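Local coordinates for protein pullulanase (Bacillus acidopullulyticus, PDB 2WAN) that hydrolyses the alpha-1,6-glucosidic linkages of pullulan and the branch points of related starch polysaccharides, as a debranching enzyme of the alpha-amylase type, at residues 182-191 against 211-220; 778-786 against 799-810. One frame throughout, in Å; residues are numbered along the deposited sequence.

Contact 1 (182-191 against 211-220); sequences WSPDDDHTLL and QYKIALDHSW
Pro184 and Trp220 meet at the apolar centre of this contact, the proline ring edge laid on the indole face. Pro184 CG stands 3.4 Å from the centroid of the five-membered ring, 19° off its normal, a CH-pi contact made by the corner of the pyrrolidine. Pro184 CB packs on Ala215 CB at 3.8 Å, and the Ser219 carbonyl oxygen also lies beside CB. Trp182 enlarges the patch: Trp220 CH2 comes in at the edge of its ring, near CE3, the long directions of the two side chains crossing at about a right angle, while its far rim reaches the amide of Gln211. Further along, Leu191 and Ile214 touch tip to tip through their CD1 atoms, next to Tyr244 of strand 238-245. All this lies in the X25 domain of the pullulanase, where the loop entering strand 192-195 folds over strand 208-216 and the type I' turn, Leu216 to Ser219, that begins the connection to strand 223-233. The type I turn from Ser183 to Asp186 meets that turn, and a water seals the join: it donates to Pro184 O and Ala215 O and accepts from His218 N at 2.7 Å. Pro184 O also receives the CA-H of His218, a nearly linear contact with 3.4 Å between His218 CA and Pro184 O. At the polar edge, the His218 imidazole runs past the CA of Asp185. With CG anti to the carbonyl carbon (chi1 -79°), Asp187 brings its carboxylate to the far nitrogen of that ring, and His218 NE2 donates to Asp187 OD1 over 2.7 Å, with the N-H...O angle 167°. The oxygen lies in the ring plane and is met on the syn side but well out of the carboxylate plane. A leucine in place of His218 would probably leave Asp187 without this donor and its carboxylate less fixed in rotation.

Contact 2 (778-786 against 799-810); sequences GGEEMLRTK and VNQFDWSRKAQF
Arg784 and Arg806 carry the hydrogen bonds of this contact, each gripping one backbone carbonyl of the other segment side-on. Arg806 gives NE and NH2 to Leu783 O, both at 2.8 Å; NH2 lies near the carbonyl plane, whereas NE sits well above it. Arg784 treats Asn800 O in the same way, NH2 at 2.9 Å and NE farther off, the oxygen lying in the guanidinium plane. Its chain runs extended from CG to NE, with CG anti to the backbone N (chi1 170°), which carries the guanidinium across to the end of helix 797-800; NH1 is left to bond Gln777.

These segments belong to the (beta/alpha)8 barrel of the catalytic domain: 778-786 leaves its eighth strand, 773-777, and 799-810 follows in the excursion before helix 811-826.

Flat groups make the second kind of interaction. Leu783 CD1 rests over the centre of the Phe810 ring, 3.5 Å from the centroid and 11° off its normal. The Arg806 guanidinium is sandwiched, Thr785 CG2 over the centre of one face and Phe810 CE2 over the opposite face, nearer its rim. Phe802 turns its CZ to Gly778 C at 3.5 Å; Gly779 CA lies over a face of that ring, and its backbone shape, phi 101°, calls for glycine.

Apolar packing centres on buried Met782. Its extended chain brings CE to Phe802 CD2 at 3.6 Å, SD lies 3.8 Å from Lys807 CB, and the sulfur makes an oblique Met-aromatic contact with Trp804. The Lys807 amine is held outside the two segments, by the Lys472 carbonyl oxygen and a salt bridge to Glu480.

The two contacts illustrate how a multidomain enzyme repeats one tactic, a loop folded back on a nearby piece of chain, in unrelated settings. Contact 1 comes first along the sequence and closes before contact 2 opens. Their centres are 58 Å apart, their nearest atoms about 40 Å, and they lie on opposite sides of the chain's centre. They share no sheet: 182-191 against 211-220 belongs to the all-beta X25 domain and its strand 208-216, whereas 778-786 against 799-810 lies in the loops and short helices that follow strand 773-777, the last strand of the parallel barrel. Each contact is thus internal to its own part of the chain, the first in what is probably an accessory module and the second in the catalytic barrel.

Contact 1 (182-191 against 211-220)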
loop_
_atom_site.group_PDB
_atom_site.type_symbol
_atom_site.label_atom_id
_atom_site.label_comp_id
_atom_site.label_asym_id
_atom_site.label_seq_id
_atom_site.Cartn_x
_atom_site.Cartn_y
_atom_site.Cartn_z
ATOM N N TRP A 182 -22.773 32.154 -4.000
ATOM C CA TRP A 182 -21.550 32.759 -3.437
ATOM C C TRP A 182 -20.630 31.732 -2.761
ATOM O O TRP A 182 -20.241 31.880 -1.593
ATOM C CB TRP A 182 -21.904 33.908 -2.479
ATOM C CG TRP A 182 -22.800 34.946 -3.084
ATOM C CD1 TRP A 182 -24.156 35.035 -2.954
ATOM C CD2 TRP A 182 -22.402 36.053 -3.910
ATOM N NE1 TRP A 182 -24.629 36.123 -3.654
ATOM C CE2 TRP A 182 -23.575 36.767 -4.245
ATOM C CE3 TRP A 182 -21.167 36.513 -4.392
ATOM C CZ2 TRP A 182 -23.552 37.917 -5.045
ATOM C CZ3 TRP A 182 -21.146 37.658 -5.192
ATOM C CH2 TRP A 182 -22.334 38.344 -5.506
ATOM N N SER A 183 -20.286 30.685 -3.504
ATOM C CA SER A 183 -19.483 29.598 -2.952
ATOM C C SER A 183 -18.272 29.287 -3.836
ATOM O O SER A 183 -18.408 28.585 -4.842
ATOM C CB SER A 183 -20.360 28.352 -2.739
ATOM O OG SER A 183 -19.648 27.347 -2.034
ATOM N N PRO A 184 -17.079 29.793 -3.454
ATOM C CA PRO A 184 -15.864 29.675 -4.274
ATOM C C PRO A 184 -15.300 28.254 -4.395
ATOM O O PRO A 184 -14.511 27.981 -5.311
ATOM C CB PRO A 184 -14.841 30.551 -3.538
ATOM C CG PRO A 184 -15.560 31.195 -2.428
ATOM C CD PRO A 184 -16.790 30.417 -2.152
ATOM N N ASP A 185 -15.682 27.369 -3.476
ATOM C CA ASP A 185 -15.147 26.008 -3.474
ATOM C C ASP A 185 -16.064 24.963 -4.135
ATOM O O ASP A 185 -15.774 23.769 -4.102
ATOM C CB ASP A 185 -14.718 25.590 -2.059
ATOM C CG ASP A 185 -15.872 25.564 -1.067
ATOM O OD1 ASP A 185 -16.958 26.117 -1.358
ATOM O OD2 ASP A 185 -15.681 24.980 0.022
ATOM N N ASP A 186 -17.157 25.422 -4.743
ATOM C CA ASP A 186 -18.065 24.539 -5.478
ATOM C C ASP A 186 -17.625 24.426 -6.946
ATOM O O ASP A 186 -17.849 25.340 -7.739
ATOM C CB ASP A 186 -19.518 25.037 -5.378
ATOM C CG ASP A 186 -20.549 23.944 -5.697
ATOM O OD1 ASP A 186 -20.267 23.071 -6.545
ATOM O OD2 ASP A 186 -21.647 23.958 -5.099
ATOM N N ASP A 187 -17.012 23.293 -7.299
ATOM C CA ASP A 187 -16.480 23.082 -8.653
ATOM C C ASP A 187 -17.551 22.782 -9.697
ATOM O O ASP A 187 -17.234 22.493 -10.856
ATOM C CB ASP A 187 -15.397 21.996 -8.662
ATOM C CG ASP A 187 -14.057 22.509 -8.174
ATOM O OD1 ASP A 187 -13.848 23.747 -8.157
ATOM O OD2 ASP A 187 -13.207 21.676 -7.791
ATOM N N HIS A 188 -18.813 22.862 -9.289
ATOM C CA HIS A 188 -19.926 22.768 -10.219
ATOM C C HIS A 188 -19.826 23.853 -11.286
ATOM O O HIS A 188 -20.165 23.613 -12.443
ATOM C CB HIS A 188 -21.251 22.899 -9.481
ATOM C CG HIS A 188 -22.267 21.882 -9.886
ATOM N ND1 HIS A 188 -23.000 21.984 -11.050
ATOM C CD2 HIS A 188 -22.670 20.738 -9.284
ATOM C CE1 HIS A 188 -23.812 20.946 -11.146
ATOM N NE2 HIS A 188 -23.633 20.177 -10.087
ATOM N N THR A 189 -19.363 25.043 -10.886
ATOM C CA THR A 189 -19.168 26.170 -11.811
ATOM C C THR A 189 -17.675 26.486 -12.010
ATOM O O THR A 189 -17.292 27.643 -12.211
ATOM C CB THR A 189 -19.916 27.450 -11.343
ATOM O OG1 THR A 189 -19.516 27.771 -10.009
ATOM C CG2 THR A 189 -21.425 27.254 -11.387
ATOM N N LEU A 190 -16.838 25.451 -11.945
ATOM C CA LEU A 190 -15.421 25.578 -12.269
ATOM C C LEU A 190 -15.272 25.796 -13.767
ATOM O O LEU A 190 -15.872 25.073 -14.574
ATOM C CB LEU A 190 -14.640 24.335 -11.829
ATOM C CG LEU A 190 -13.141 24.221 -12.128
ATOM C CD1 LEU A 190 -12.326 25.210 -11.318
ATOM C CD2 LEU A 190 -12.670 22.798 -11.840
ATOM N N LEU A 191 -14.491 26.809 -14.134
ATOM C CA LEU A 191 -14.254 27.116 -15.545
ATOM C C LEU A 191 -13.304 26.103 -16.190
ATOM O O LEU A 191 -12.349 25.631 -15.563
ATOM C CB LEU A 191 -13.741 28.554 -15.731
ATOM C CG LEU A 191 -14.763 29.704 -15.785
ATOM C CD1 LEU A 191 -15.522 29.856 -14.474
ATOM C CD2 LEU A 191 -14.083 31.011 -16.117
ATOM N N GLN A 211 -25.709 38.682 -10.184
ATOM C CA GLN A 211 -24.379 39.226 -9.931
ATOM C C GLN A 211 -23.355 38.113 -9.896
ATOM O O GLN A 211 -23.639 37.026 -9.395
ATOM C CB GLN A 211 -24.338 39.989 -8.612
ATOM C CG GLN A 211 -24.787 41.426 -8.710
ATOM C CD GLN A 211 -24.469 42.194 -7.449
ATOM O OE1 GLN A 211 -24.614 43.409 -7.394
ATOM N NE2 GLN A 211 -24.017 41.483 -6.429
ATOM N N TYR A 212 -22.162 38.382 -10.423
ATOM C CA TYR A 212 -21.100 37.390 -10.369
ATOM C C TYR A 212 -19.681 37.962 -10.297
ATOM O O TYR A 212 -19.446 39.154 -10.562
ATOM C CB TYR A 212 -21.213 36.418 -11.546
ATOM C CG TYR A 212 -20.706 37.002 -12.838
ATOM C CD1 TYR A 212 -19.373 36.840 -13.216
ATOM C CD2 TYR A 212 -21.550 37.734 -13.678
ATOM C CE1 TYR A 212 -18.887 37.380 -14.403
ATOM C CE2 TYR A 212 -21.073 38.286 -14.868
ATOM C CZ TYR A 212 -19.738 38.097 -15.220
ATOM O OH TYR A 212 -19.238 38.628 -16.386
ATOM N N LYS A 213 -18.759 37.072 -9.925
ATOM C CA LYS A 213 -17.324 37.280 -9.980
ATOM C C LYS A 213 -16.666 35.953 -10.381
ATOM O O LYS A 213 -17.347 34.927 -10.560
ATOM C CB LYS A 213 -16.766 37.706 -8.613
ATOM C CG LYS A 213 -17.312 39.007 -8.052
ATOM C CD LYS A 213 -16.398 39.536 -6.965
ATOM C CE LYS A 213 -15.233 40.300 -7.586
ATOM N NZ LYS A 213 -14.278 40.823 -6.583
ATOM N N ILE A 214 -15.346 35.988 -10.517
ATOM C CA ILE A 214 -14.548 34.775 -10.649
ATOM C C ILE A 214 -13.644 34.696 -9.428
ATOM O O ILE A 214 -12.817 35.596 -9.199
ATOM C CB ILE A 214 -13.703 34.784 -11.961
ATOM C CG1 ILE A 214 -14.602 34.811 -13.212
ATOM C CG2 ILE A 214 -12.711 33.619 -12.002
ATOM C CD1 ILE A 214 -15.424 33.557 -13.470
ATOM N N ALA A 215 -13.808 33.634 -8.632
ATOM C CA ALA A 215 -12.967 33.411 -7.458
ATOM C C ALA A 215 -11.918 32.363 -7.763
ATOM O O ALA A 215 -12.213 31.356 -8.408
ATOM C CB ALA A 215 -13.813 32.991 -6.249
ATOM N N LEU A 216 -10.702 32.604 -7.288
ATOM C CA LEU A 216 -9.577 31.704 -7.534
ATOM C C LEU A 216 -9.277 30.791 -6.352
ATOM O O LEU A 216 -9.476 31.165 -5.191
ATOM C CB LEU A 216 -8.314 32.498 -7.898
ATOM C CG LEU A 216 -8.304 33.353 -9.174
ATOM C CD1 LEU A 216 -6.862 33.669 -9.571
ATOM C CD2 LEU A 216 -9.040 32.691 -10.323
ATOM N N ASP A 217 -8.796 29.587 -6.662
ATOM C CA ASP A 217 -8.203 28.689 -5.657
ATOM C C ASP A 217 -9.124 28.329 -4.483
ATOM O O ASP A 217 -8.647 28.084 -3.371
ATOM C CB ASP A 217 -6.868 29.257 -5.157
ATOM C CG ASP A 217 -5.907 29.578 -6.298
ATOM O OD1 ASP A 217 -5.848 28.785 -7.259
ATOM O OD2 ASP A 217 -5.222 30.625 -6.238
ATOM N N HIS A 218 -10.430 28.284 -4.746
ATOM C CA HIS A 218 -11.442 27.874 -3.759
ATOM C C HIS A 218 -11.572 28.791 -2.535
ATOM O O HIS A 218 -12.060 28.357 -1.486
ATOM C CB HIS A 218 -11.230 26.413 -3.315
ATOM C CG HIS A 218 -11.507 25.405 -4.386
ATOM N ND1 HIS A 218 -10.831 24.207 -4.470
ATOM C CD2 HIS A 218 -12.381 25.415 -5.419
ATOM C CE1 HIS A 218 -11.283 23.519 -5.503
ATOM N NE2 HIS A 218 -12.224 24.231 -6.096
ATOM N N SER A 219 -11.143 30.046 -2.657
ATOM C CA SER A 219 -11.355 31.014 -1.576
ATOM C C SER A 219 -11.705 32.406 -2.093
ATOM O O SER A 219 -11.774 32.635 -3.305
ATOM C CB SER A 219 -10.152 31.080 -0.626
ATOM O OG SER A 219 -9.026 31.652 -1.259
ATOM N N TRP A 220 -11.944 33.318 -1.154
ATOM C CA TRP A 220 -12.227 34.714 -1.469
ATOM C C TRP A 220 -10.962 35.566 -1.375
ATOM O O TRP A 220 -11.020 36.797 -1.485
ATOM C CB TRP A 220 -13.297 35.261 -0.524
ATOM C CG TRP A 220 -14.673 34.718 -0.762
ATOM C CD1 TRP A 220 -15.397 33.918 0.078
ATOM C CD2 TRP A 220 -15.503 34.948 -1.911
ATOM N NE1 TRP A 220 -16.626 33.638 -0.477
ATOM C CE2 TRP A 220 -16.714 34.251 -1.699
ATOM C CE3 TRP A 220 -15.341 35.675 -3.099
ATOM C CZ2 TRP A 220 -17.759 34.266 -2.626
ATOM C CZ3 TRP A 220 -16.376 35.682 -4.024
ATOM C CH2 TRP A 220 -17.573 34.991 -3.781
HETATM O O HOH W 1 -12.308 29.052 -6.575
#

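Contact 2 (778-786 against 799-810)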
loop_
_atom_site.group_PDB
_atom_site.type_symbol
_atom_site.label_atom_id
_atom_site.label_comp_id
_atom_site.label_asym_id
_atom_site.label_seq_id
_atom_site.Cartn_x
_atom_site.Cartn_y
_atom_site.Cartn_z
ATOM N N GLY A 778 1.243 -11.378 15.949
ATOM C CA GLY A 778 1.735 -12.611 16.569
ATOM C C GLY A 778 2.307 -12.341 17.956
ATOM O O GLY A 778 3.035 -11.387 18.168
ATOM N N GLY A 779 1.933 -13.174 18.911
ATOM C CA GLY A 779 2.446 -13.035 20.269
ATOM C C GLY A 779 1.470 -12.356 21.193
ATOM O O GLY A 779 1.645 -12.402 22.398
ATOM N N GLU A 780 0.417 -11.744 20.657
ATOM C CA GLU A 780 -0.576 -11.122 21.558
ATOM C C GLU A 780 -1.257 -12.169 22.456
ATOM O O GLU A 780 -1.685 -11.847 23.576
ATOM C CB GLU A 780 -1.626 -10.311 20.776
ATOM C CG GLU A 780 -1.097 -9.115 19.966
ATOM C CD GLU A 780 -0.405 -8.038 20.796
ATOM O OE1 GLU A 780 0.653 -8.292 21.420
ATOM O OE2 GLU A 780 -0.918 -6.909 20.767
ATOM N N GLU A 781 -1.330 -13.412 21.969
ATOM C CA GLU A 781 -1.931 -14.545 22.696
ATOM C C GLU A 781 -1.107 -14.947 23.929
ATOM O O GLU A 781 -1.587 -15.712 24.754
ATOM C CB GLU A 781 -2.120 -15.744 21.751
ATOM C CG GLU A 781 -0.814 -16.458 21.363
ATOM C CD GLU A 781 0.041 -15.766 20.288
ATOM O OE1 GLU A 781 -0.315 -14.684 19.753
ATOM O OE2 GLU A 781 1.084 -16.362 19.953
ATOM N N MET A 782 0.121 -14.428 24.047
ATOM C CA MET A 782 0.917 -14.625 25.255
ATOM C C MET A 782 1.385 -13.308 25.887
ATOM O O MET A 782 2.408 -13.275 26.596
ATOM C CB MET A 782 2.100 -15.565 24.972
ATOM C CG MET A 782 3.083 -15.057 23.893
ATOM S SD MET A 782 4.395 -16.285 23.655
ATOM C CE MET A 782 5.239 -15.579 22.248
ATOM N N LEU A 783 0.636 -12.234 25.615
ATOM C CA LEU A 783 0.868 -10.895 26.186
ATOM C C LEU A 783 2.303 -10.454 25.928
ATOM O O LEU A 783 3.000 -9.975 26.826
ATOM C CB LEU A 783 0.510 -10.844 27.685
ATOM C CG LEU A 783 -0.863 -11.430 28.099
ATOM C CD1 LEU A 783 -1.078 -11.243 29.631
ATOM C CD2 LEU A 783 -2.052 -10.796 27.306
ATOM N N ARG A 784 2.753 -10.651 24.692
ATOM C CA ARG A 784 4.098 -10.225 24.304
ATOM C C ARG A 784 4.297 -8.751 24.656
ATOM O O ARG A 784 3.380 -7.945 24.518
ATOM C CB ARG A 784 4.317 -10.474 22.809
ATOM C CG ARG A 784 5.584 -9.865 22.221
ATOM C CD ARG A 784 5.874 -10.553 20.899
ATOM N NE ARG A 784 6.841 -9.862 20.046
ATOM C CZ ARG A 784 6.512 -8.936 19.154
ATOM N NH1 ARG A 784 5.245 -8.554 19.045
ATOM N NH2 ARG A 784 7.452 -8.394 18.371
ATOM N N THR A 785 5.476 -8.432 25.181
ATOM C CA THR A 785 5.775 -7.073 25.633
ATOM C C THR A 785 7.065 -6.568 24.983
ATOM O O THR A 785 8.034 -7.330 24.838
ATOM C CB THR A 785 5.872 -6.991 27.194
ATOM O OG1 THR A 785 6.234 -5.660 27.585
ATOM C CG2 THR A 785 6.896 -7.957 27.747
ATOM N N LYS A 786 7.051 -5.299 24.571
ATOM C CA LYS A 786 8.225 -4.615 24.031
ATOM C C LYS A 786 8.765 -3.627 25.061
ATOM O O LYS A 786 9.532 -2.711 24.721
ATOM C CB LYS A 786 7.867 -3.860 22.745
ATOM C CG LYS A 786 7.487 -4.800 21.571
ATOM C CD LYS A 786 7.006 -4.061 20.341
ATOM C CE LYS A 786 6.683 -5.048 19.169
ATOM N NZ LYS A 786 6.313 -4.266 17.945
ATOM N N VAL A 799 13.701 -6.585 23.002
ATOM C CA VAL A 799 12.446 -5.848 22.774
ATOM C C VAL A 799 11.444 -6.690 21.960
ATOM O O VAL A 799 10.303 -6.901 22.384
ATOM C CB VAL A 799 12.714 -4.483 22.088
ATOM C CG1 VAL A 799 11.427 -3.774 21.713
ATOM C CG2 VAL A 799 13.585 -3.573 23.028
ATOM N N ASN A 800 11.895 -7.198 20.814
ATOM C CA ASN A 800 10.996 -7.806 19.814
ATOM C C ASN A 800 10.759 -9.311 19.846
ATOM O O ASN A 800 9.798 -9.796 19.235
ATOM C CB ASN A 800 11.506 -7.454 18.404
ATOM C CG ASN A 800 11.254 -6.017 18.041
ATOM O OD1 ASN A 800 10.106 -5.593 17.928
ATOM N ND2 ASN A 800 12.327 -5.255 17.833
ATOM N N GLN A 801 11.618 -10.076 20.507
ATOM C CA GLN A 801 11.528 -11.532 20.342
ATOM C C GLN A 801 10.232 -12.117 20.888
ATOM O O GLN A 801 9.568 -11.507 21.764
ATOM C CB GLN A 801 12.713 -12.228 21.010
ATOM C CG GLN A 801 12.619 -12.273 22.559
ATOM C CD GLN A 801 13.983 -12.450 23.208
ATOM O OE1 GLN A 801 14.886 -13.020 22.598
ATOM N NE2 GLN A 801 14.131 -11.975 24.458
ATOM N N PHE A 802 9.861 -13.286 20.361
ATOM C CA PHE A 802 8.884 -14.136 21.041
ATOM C C PHE A 802 9.591 -14.740 22.265
ATOM O O PHE A 802 10.483 -15.591 22.132
ATOM C CB PHE A 802 8.367 -15.238 20.104
ATOM C CG PHE A 802 7.301 -14.782 19.134
ATOM C CD1 PHE A 802 7.346 -13.517 18.539
ATOM C CD2 PHE A 802 6.268 -15.650 18.797
ATOM C CE1 PHE A 802 6.340 -13.111 17.626
ATOM C CE2 PHE A 802 5.277 -15.263 17.885
ATOM C CZ PHE A 802 5.312 -14.002 17.304
ATOM N N ASP A 803 9.217 -14.259 23.458
ATOM C CA ASP A 803 9.713 -14.794 24.705
ATOM C C ASP A 803 8.705 -15.878 25.067
ATOM O O ASP A 803 7.593 -15.581 25.541
ATOM C CB ASP A 803 9.769 -13.677 25.770
ATOM C CG ASP A 803 9.984 -14.216 27.181
ATOM O OD1 ASP A 803 10.164 -15.432 27.349
ATOM O OD2 ASP A 803 9.975 -13.410 28.135
ATOM N N TRP A 804 9.073 -17.134 24.797
ATOM C CA TRP A 804 8.120 -18.236 24.901
ATOM C C TRP A 804 7.765 -18.614 26.339
ATOM O O TRP A 804 6.786 -19.310 26.558
ATOM C CB TRP A 804 8.615 -19.455 24.105
ATOM C CG TRP A 804 8.626 -19.205 22.604
ATOM C CD1 TRP A 804 9.643 -18.661 21.861
ATOM C CD2 TRP A 804 7.550 -19.456 21.678
ATOM N NE1 TRP A 804 9.281 -18.601 20.531
ATOM C CE2 TRP A 804 8.007 -19.080 20.391
ATOM C CE3 TRP A 804 6.247 -19.967 21.814
ATOM C CZ2 TRP A 804 7.207 -19.193 19.236
ATOM C CZ3 TRP A 804 5.443 -20.087 20.658
ATOM C CH2 TRP A 804 5.936 -19.707 19.388
ATOM N N SER A 805 8.545 -18.131 27.316
ATOM C CA SER A 805 8.151 -18.253 28.718
ATOM C C SER A 805 6.805 -17.578 28.997
ATOM O O SER A 805 6.112 -17.954 29.943
ATOM C CB SER A 805 9.229 -17.680 29.678
ATOM O OG SER A 805 9.217 -16.269 29.727
ATOM N N ARG A 806 6.442 -16.580 28.197
ATOM C CA ARG A 806 5.164 -15.889 28.422
ATOM C C ARG A 806 3.970 -16.743 28.007
ATOM O O ARG A 806 2.858 -16.570 28.514
ATOM C CB ARG A 806 5.148 -14.529 27.739
ATOM C CG ARG A 806 6.140 -13.578 28.417
ATOM C CD ARG A 806 6.142 -12.211 27.826
ATOM N NE ARG A 806 5.008 -11.359 28.219
ATOM C CZ ARG A 806 4.912 -10.651 29.347
ATOM N NH1 ARG A 806 5.865 -10.682 30.287
ATOM N NH2 ARG A 806 3.858 -9.880 29.532
ATOM N N LYS A 807 4.187 -17.679 27.086
ATOM C CA LYS A 807 3.129 -18.658 26.834
ATOM C C LYS A 807 2.894 -19.588 28.034
ATOM O O LYS A 807 1.749 -19.956 28.308
ATOM C CB LYS A 807 3.385 -19.463 25.549
ATOM C CG LYS A 807 2.340 -20.593 25.303
ATOM C CD LYS A 807 2.550 -21.276 23.933
ATOM C CE LYS A 807 1.514 -22.382 23.766
ATOM N NZ LYS A 807 1.707 -23.051 22.432
ATOM N N ALA A 808 3.961 -19.962 28.745
ATOM C CA ALA A 808 3.812 -20.745 29.959
ATOM C C ALA A 808 3.106 -19.899 31.037
ATOM O O ALA A 808 2.155 -20.354 31.684
ATOM C CB ALA A 808 5.181 -21.207 30.449
ATOM N N GLN A 809 3.547 -18.653 31.159
ATOM C CA GLN A 809 3.033 -17.746 32.186
ATOM C C GLN A 809 1.563 -17.404 31.967
ATOM O O GLN A 809 0.791 -17.269 32.937
ATOM C CB GLN A 809 3.858 -16.461 32.174
ATOM C CG GLN A 809 3.408 -15.430 33.229
ATOM C CD GLN A 809 4.380 -14.286 33.380
ATOM O OE1 GLN A 809 5.216 -14.029 32.508
ATOM N NE2 GLN A 809 4.276 -13.577 34.503
ATOM N N PHE A 810 1.191 -17.230 30.692
ATOM C CA PHE A 810 -0.159 -16.809 30.348
ATOM C C PHE A 810 -0.891 -17.836 29.503
ATOM O O PHE A 810 -1.598 -17.486 28.563
ATOM C CB PHE A 810 -0.140 -15.420 29.695
ATOM C CG PHE A 810 0.430 -14.340 30.610
ATOM C CD1 PHE A 810 -0.276 -13.933 31.738
ATOM C CD2 PHE A 810 1.686 -13.784 30.361
ATOM C CE1 PHE A 810 0.248 -12.950 32.603
ATOM C CE2 PHE A 810 2.235 -12.807 31.219
ATOM C CZ PHE A 810 1.513 -12.394 32.341
#